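Long-range contact in DNA mismatch repair protein MutS (PDB 1EWQ), which takes part in DNA mismatch repair, binding mismatched DNA as a dimer and hydrolysing ATP weakly: residues Tyr542-Phe547 / Gly606-Ala611. Residues are numbered along the deposited sequence; the frame is centred on the assembly and turned at random.
Sequences YVRPRF and GSFVPA
The Phe608 ring turns one face to Arg544, whose CB sits 3.9 Å from the ring centroid in a CH-pi contact, with Arg544 N above the same face nearer the rim. Tyr542 O meets this ring at its edge, in plane. A chi1 of -85° sets Phe608 CG anti to the carbonyl carbon, against Val543 C and O, and the ring beyond it meets Arg544, while Phe608 CB packs on Tyr542 CB at 3.6 Å. Tyr542 uses its own ring on Pro610: Pro610 CD stands almost on the ring normal, 4.2 Å from the centroid, and Pro610 CB touches Tyr542 CE1. Between the two aromatic contacts the backbones form a single antiparallel bridge, a hydrogen-bonded pair in which Val543 N donates to Val609 O at 2.8 Å and Val609 N returns a fairly straight bond to Val543 O at 2.9 Å. Both methyls of Val543 rest against Ala611 O, and Pro545 CB approaches Val609 CG2 at 4.3 Å. Ser607 OG donates to Phe608 O, giving this carbonyl, next to the bridge, a partner within its own segment. An alanine in place of Phe608 would probably leave Arg544 CB without its aromatic partner and open a gap toward Val309 of helix 299-314. Arg544 itself runs extended away to salt bridges with Asp307 and Glu303 of that helix, while Val609 packs on Ile599 and Leu602 of helix 589-603, whose first turn holds the last residues of the predicted ATP-binding site, away from this contact. Paired amides and carbonyls flanked by aromatic and proline surfaces thus join the segment after helix 514-540 to the loop before strand 613-616, with which Arg546 pairs, a largely apolar joint whose central polar backbone atoms satisfy one another.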
loop_
_atom_site.group_PDB
_atom_site.type_symbol
_atom_site.label_atom_id
_atom_site.label_comp_id
_atom_site.label_asym_id
_atom_site.label_seq_id
_atom_site.Cartn_x
_atom_site.Cartn_y
_atom_site.Cartn_z
ATOM N N TYR C 542 -19.078 20.919 -24.333
ATOM C CA TYR C 542 -19.985 19.794 -24.585
ATOM C C TYR C 542 -21.289 20.334 -25.157
ATOM O O TYR C 542 -21.607 21.516 -24.994
ATOM C CB TYR C 542 -20.334 19.042 -23.296
ATOM C CG TYR C 542 -19.232 18.253 -22.646
ATOM C CD1 TYR C 542 -17.964 18.145 -23.223
ATOM C CD2 TYR C 542 -19.467 17.592 -21.437
ATOM C CE1 TYR C 542 -16.954 17.388 -22.606
ATOM C CE2 TYR C 542 -18.467 16.838 -20.817
ATOM C CZ TYR C 542 -17.222 16.742 -21.406
ATOM O OH TYR C 542 -16.257 15.994 -20.783
ATOM N N VAL C 543 -22.065 19.474 -25.806
ATOM C CA VAL C 543 -23.324 19.932 -26.372
ATOM C C VAL C 543 -24.507 19.090 -25.929
ATOM O O VAL C 543 -24.344 17.946 -25.502
ATOM C CB VAL C 543 -23.259 19.943 -27.905
ATOM C CG1 VAL C 543 -22.076 20.809 -28.353
ATOM C CG2 VAL C 543 -23.109 18.525 -28.437
ATOM N N ARG C 544 -25.701 19.662 -26.025
ATOM C CA ARG C 544 -26.907 18.941 -25.646
ATOM C C ARG C 544 -27.256 17.908 -26.705
ATOM O O ARG C 544 -27.371 18.237 -27.889
ATOM C CB ARG C 544 -28.097 19.898 -25.464
ATOM C CG ARG C 544 -29.403 19.167 -25.148
ATOM C CD ARG C 544 -30.529 20.119 -24.768
ATOM N NE ARG C 544 -31.780 19.408 -24.512
ATOM C CZ ARG C 544 -32.756 19.862 -23.732
ATOM N NH1 ARG C 544 -32.632 21.032 -23.124
ATOM N NH2 ARG C 544 -33.849 19.137 -23.547
ATOM N N PRO C 545 -27.404 16.634 -26.293
ATOM C CA PRO C 545 -27.745 15.524 -27.183
ATOM C C PRO C 545 -29.245 15.451 -27.472
ATOM O O PRO C 545 -30.065 15.851 -26.653
ATOM C CB PRO C 545 -27.269 14.306 -26.397
ATOM C CG PRO C 545 -27.601 14.703 -24.995
ATOM C CD PRO C 545 -27.065 16.124 -24.951
ATOM N N ARG C 546 -29.596 14.939 -28.642
ATOM C CA ARG C 546 -30.993 14.797 -29.007
ATOM C C ARG C 546 -31.261 13.297 -29.051
ATOM O O ARG C 546 -30.391 12.523 -29.427
ATOM C CB ARG C 546 -31.255 15.414 -30.376
ATOM C CG ARG C 546 -30.717 16.830 -30.545
ATOM C CD ARG C 546 -31.326 17.807 -29.550
ATOM N NE ARG C 546 -30.715 19.133 -29.655
ATOM C CZ ARG C 546 -31.038 20.173 -28.887
ATOM N NH1 ARG C 546 -31.972 20.048 -27.950
ATOM N NH2 ARG C 546 -30.425 21.340 -29.051
ATOM N N PHE C 547 -32.462 12.888 -28.663
ATOM C CA PHE C 547 -32.796 11.469 -28.656
ATOM C C PHE C 547 -33.692 11.066 -29.820
ATOM O O PHE C 547 -34.642 11.769 -30.152
ATOM C CB PHE C 547 -33.464 11.095 -27.326
ATOM C CG PHE C 547 -32.618 11.401 -26.125
ATOM C CD1 PHE C 547 -32.912 12.482 -25.308
ATOM C CD2 PHE C 547 -31.500 10.625 -25.840
ATOM C CE1 PHE C 547 -32.099 12.789 -24.218
ATOM C CE2 PHE C 547 -30.677 10.918 -24.756
ATOM C CZ PHE C 547 -30.972 11.998 -23.944
ATOM N N GLY C 606 -28.349 12.635 -18.375
ATOM C CA GLY C 606 -28.881 13.986 -18.474
ATOM C C GLY C 606 -27.795 15.034 -18.567
ATOM O O GLY C 606 -28.022 16.203 -18.267
ATOM N N SER C 607 -26.611 14.604 -18.983
ATOM C CA SER C 607 -25.473 15.487 -19.121
ATOM C C SER C 607 -25.237 15.819 -20.588
ATOM O O SER C 607 -25.630 15.059 -21.474
ATOM C CB SER C 607 -24.224 14.799 -18.563
ATOM O OG SER C 607 -23.030 15.466 -18.940
ATOM N N PHE C 608 -24.611 16.965 -20.839
ATOM C CA PHE C 608 -24.262 17.343 -22.207
ATOM C C PHE C 608 -23.132 16.355 -22.544
ATOM O O PHE C 608 -22.574 15.731 -21.641
ATOM C CB PHE C 608 -23.738 18.779 -22.255
ATOM C CG PHE C 608 -24.816 19.826 -22.352
ATOM C CD1 PHE C 608 -26.049 19.641 -21.742
ATOM C CD2 PHE C 608 -24.581 21.021 -23.043
ATOM C CE1 PHE C 608 -27.036 20.622 -21.813
ATOM C CE2 PHE C 608 -25.561 22.013 -23.121
ATOM C CZ PHE C 608 -26.792 21.815 -22.505
ATOM N N VAL C 609 -22.771 16.225 -23.817
ATOM C CA VAL C 609 -21.734 15.267 -24.196
ATOM C C VAL C 609 -20.616 15.894 -25.030
ATOM O O VAL C 609 -20.787 16.973 -25.606
ATOM C CB VAL C 609 -22.363 14.087 -24.978
ATOM C CG1 VAL C 609 -23.482 13.438 -24.143
ATOM C CG2 VAL C 609 -22.930 14.592 -26.307
ATOM N N PRO C 610 -19.450 15.222 -25.100
ATOM C CA PRO C 610 -18.296 15.714 -25.864
ATOM C C PRO C 610 -18.410 15.479 -27.367
ATOM O O PRO C 610 -17.938 14.470 -27.882
ATOM C CB PRO C 610 -17.122 14.944 -25.248
ATOM C CG PRO C 610 -17.759 13.630 -24.882
ATOM C CD PRO C 610 -19.064 14.073 -24.258
ATOM N N ALA C 611 -19.039 16.417 -28.067
ATOM C CA ALA C 611 -19.207 16.313 -29.514
ATOM C C ALA C 611 -19.711 17.637 -30.077
ATOM O O ALA C 611 -20.034 18.555 -29.325
ATOM C CB ALA C 611 -20.200 15.198 -29.848
#